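Local structure of PPC domain-containing protein (Archaeoglobus fulgidus, 2H6L) at the interface of chains A and B. The protein is of unknown function but belongs to the PPC domain family and binds a zinc ion. Sequence-based numbering; all coordinates share one arbitrary frame. Chains: chain A/B, Hypothetical protein.

The interface of chains A and B. Residues chain A 45-47, 69-71, 111; chain B 54, 56.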
ATOM      1  N   ALA A  45     -10.257   6.346  -8.571  1.00 15.60           N
ATOM      2  CA  ALA A  45     -11.603   5.796  -8.615  1.00 14.31           C
ATOM      3  C   ALA A  45     -11.840   5.089  -9.941  1.00 13.36           C
ATOM      4  O   ALA A  45     -11.211   5.411 -10.944  1.00 14.84           O
ATOM      5  CB  ALA A  45     -12.633   6.908  -8.420  1.00 12.05           C
ATOM      6  N   VAL A  46     -12.765   4.135  -9.928  1.00 13.91           N
ATOM      7  CA  VAL A  46     -13.109   3.359 -11.114  1.00 14.58           C
ATOM      8  C   VAL A  46     -14.613   3.399 -11.349  1.00 14.82           C
ATOM      9  O   VAL A  46     -15.387   3.623 -10.420  1.00 16.14           O
ATOM     10  CB  VAL A  46     -12.679   1.878 -10.960  1.00 13.70           C
ATOM     11  CG1 VAL A  46     -11.176   1.787 -10.720  1.00 15.68           C
ATOM     12  CG2 VAL A  46     -13.432   1.239  -9.814  1.00 15.56           C
ATOM     13  N   ARG A  47     -15.019   3.166 -12.593  1.00 16.66           N
ATOM     14  CA  ARG A  47     -16.433   3.161 -12.962  1.00 16.82           C
ATOM     15  C   ARG A  47     -17.042   1.772 -12.785  1.00 16.68           C
ATOM     16  O   ARG A  47     -18.260   1.619 -12.685  1.00 15.52           O
ATOM     17  CB  ARG A  47     -16.586   3.619 -14.415  1.00 17.66           C
ATOM     18  CG  ARG A  47     -15.865   4.937 -14.723  1.00 16.91           C
ATOM     19  CD  ARG A  47     -16.237   5.427 -16.119  1.00 18.60           C
ATOM     20  NE  ARG A  47     -17.656   5.766 -16.209  1.00 18.06           N
ATOM     21  CZ  ARG A  47     -18.365   5.726 -17.333  1.00 20.46           C
ATOM     22  NH1 ARG A  47     -17.787   5.358 -18.471  1.00 18.77           N
ATOM     23  NH2 ARG A  47     -19.652   6.055 -17.319  1.00 23.24           N
ATOM     24  N   PRO A  69     -19.751   2.763  -9.672  1.00 25.08           N
ATOM     25  CA  PRO A  69     -18.546   3.565  -9.451  1.00 23.36           C
ATOM     26  C   PRO A  69     -18.014   3.264  -8.056  1.00 21.07           C
ATOM     27  O   PRO A  69     -18.787   3.189  -7.104  1.00 20.32           O
ATOM     28  CB  PRO A  69     -19.065   4.991  -9.573  1.00 23.31           C
ATOM     29  CG  PRO A  69     -20.139   4.853 -10.607  1.00 25.95           C
ATOM     30  CD  PRO A  69     -20.860   3.601 -10.161  1.00 24.97           C
ATOM     31  N   LEU A  70     -16.702   3.091  -7.937  1.00 21.78           N
ATOM     32  CA  LEU A  70     -16.088   2.793  -6.645  1.00 22.03           C
ATOM     33  C   LEU A  70     -14.760   3.516  -6.503  1.00 22.21           C
ATOM     34  O   LEU A  70     -14.084   3.791  -7.491  1.00 23.61           O
ATOM     35  CB  LEU A  70     -15.856   1.282  -6.513  1.00 24.25           C
ATOM     36  CG  LEU A  70     -16.788   0.394  -5.675  1.00 25.44           C
ATOM     37  CD1 LEU A  70     -18.170   0.982  -5.573  1.00 24.34           C
ATOM     38  CD2 LEU A  70     -16.834  -0.997  -6.303  1.00 25.40           C
ATOM     39  N   GLU A  71     -14.393   3.836  -5.266  1.00 21.34           N
ATOM     40  CA  GLU A  71     -13.123   4.494  -5.003  1.00 20.67           C
ATOM     41  C   GLU A  71     -12.062   3.407  -4.917  1.00 19.54           C
ATOM     42  O   GLU A  71     -12.340   2.305  -4.444  1.00 18.67           O
ATOM     43  CB  GLU A  71     -13.149   5.215  -3.654  1.00 22.44           C
ATOM     44  CG  GLU A  71     -14.099   6.391  -3.547  1.00 21.92           C
ATOM     45  CD  GLU A  71     -13.490   7.655  -4.088  1.00 23.63           C
ATOM     46  OE1 GLU A  71     -12.386   8.016  -3.625  1.00 24.55           O
ATOM     47  OE2 GLU A  71     -14.106   8.289  -4.968  1.00 24.32           O
ATOM     48  N   PHE A 111     -11.731   5.791 -13.933  1.00 18.72           N
ATOM     49  CA  PHE A 111     -12.450   7.054 -13.869  1.00 18.62           C
ATOM     50  C   PHE A 111     -11.314   8.069 -13.788  1.00 18.90           C
ATOM     51  O   PHE A 111     -11.185   8.960 -14.635  1.00 19.69           O
ATOM     52  CB  PHE A 111     -13.319   7.166 -12.617  1.00 19.01           C
ATOM     53  CG  PHE A 111     -14.034   8.491 -12.506  1.00 18.39           C
ATOM     54  CD1 PHE A 111     -15.095   8.798 -13.357  1.00 17.50           C
ATOM     55  CD2 PHE A 111     -13.601   9.455 -11.609  1.00 19.28           C
ATOM     56  CE1 PHE A 111     -15.710  10.043 -13.318  1.00 16.65           C
ATOM     57  CE2 PHE A 111     -14.208  10.714 -11.557  1.00 21.06           C
ATOM     58  CZ  PHE A 111     -15.265  11.009 -12.417  1.00 19.63           C
TER
ATOM     59  N   TYR B  54     -16.083  10.236  -4.061  1.00 22.06           N
ATOM     60  CA  TYR B  54     -16.420  11.151  -5.137  1.00 20.83           C
ATOM     61  C   TYR B  54     -17.610  10.687  -5.977  1.00 20.12           C
ATOM     62  O   TYR B  54     -17.579   9.613  -6.579  1.00 19.35           O
ATOM     63  CB  TYR B  54     -15.200  11.331  -6.041  1.00 18.82           C
ATOM     64  CG  TYR B  54     -15.305  12.498  -6.990  1.00 15.69           C
ATOM     65  CD1 TYR B  54     -15.287  13.807  -6.511  1.00 14.57           C
ATOM     66  CD2 TYR B  54     -15.413  12.297  -8.369  1.00 16.91           C
ATOM     67  CE1 TYR B  54     -15.371  14.893  -7.376  1.00 15.10           C
ATOM     68  CE2 TYR B  54     -15.498  13.380  -9.255  1.00 14.97           C
ATOM     69  CZ  TYR B  54     -15.472  14.676  -8.749  1.00 16.91           C
ATOM     70  OH  TYR B  54     -15.517  15.753  -9.597  1.00 17.66           O
ATOM     71  N   GLN B  56     -19.154  10.456  -9.057  1.00 19.29           N
ATOM     72  CA  GLN B  56     -18.634  10.638 -10.408  1.00 20.70           C
ATOM     73  C   GLN B  56     -19.600  11.283 -11.405  1.00 21.92           C
ATOM     74  O   GLN B  56     -19.204  11.651 -12.508  1.00 20.66           O
ATOM     75  CB  GLN B  56     -18.134   9.288 -10.938  1.00 20.75           C
ATOM     76  CG  GLN B  56     -17.124   8.631  -9.994  1.00 20.38           C
ATOM     77  CD  GLN B  56     -16.679   7.248 -10.446  1.00 20.00           C
ATOM     78  OE1 GLN B  56     -15.978   6.546  -9.717  1.00 19.37           O
ATOM     79  NE2 GLN B  56     -17.075   6.854 -11.648  1.00 17.24           N
TER
HETATM   80  O   HOH W   1     -15.829   7.432  -7.081  1.00 22.50           O
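B:Gln56 reaches out from a loop of chain B and lays its side chain along the ring of A:Phe111. CG sits over the middle of one ring face, 3.7 Å from the centroid, in a CH-pi contact, and CB touches the rim at CE1. Further out the amide is stacked on the same ring, the planes 19° apart. A:Pro69 closes the opposite side, its CB 3.4 Å from B:Gln56 CD, so the amide is clamped between ring and proline. The chain of B:Gln56 runs extended beyond CG (chi2 176°), which carries the amide in as far as A:Val46. There its OE1 lies 3.1 Å from A:Val46 O; as built, two acceptors face each other, so the amide orientation is doubtful and a flipped amide could donate instead.

A water links this amide to the neighbouring polar group: it lies 2.8 Å from B:Gln56 OE1, 2.8 Å from B:Tyr54 O and 2.9 Å from A:Glu71 OE2. A:Glu71 OE2 also accepts a fairly straight hydrogen bond from B:Tyr54 N (2.9 Å), which arrives from above the carboxylate plane. A:Glu71 bends at chi2 (-84°) to present it. The side chains of B:Tyr54 and A:Phe111 cross at about a right angle, with A:Phe111 CZ in the plane of the tyrosine ring at its edge.

Replacing A:Phe111 with an alanine would probably strip one wall from the B:Gln56 side chain, leaving its amide backed mainly by A:Pro69 and easier to turn.

B:Gln56, just past the end of chain B strand 48-55, thus plugs into chain A, contributing to a contact between copies in the deposited three-chain assembly, which may be the natural trimer.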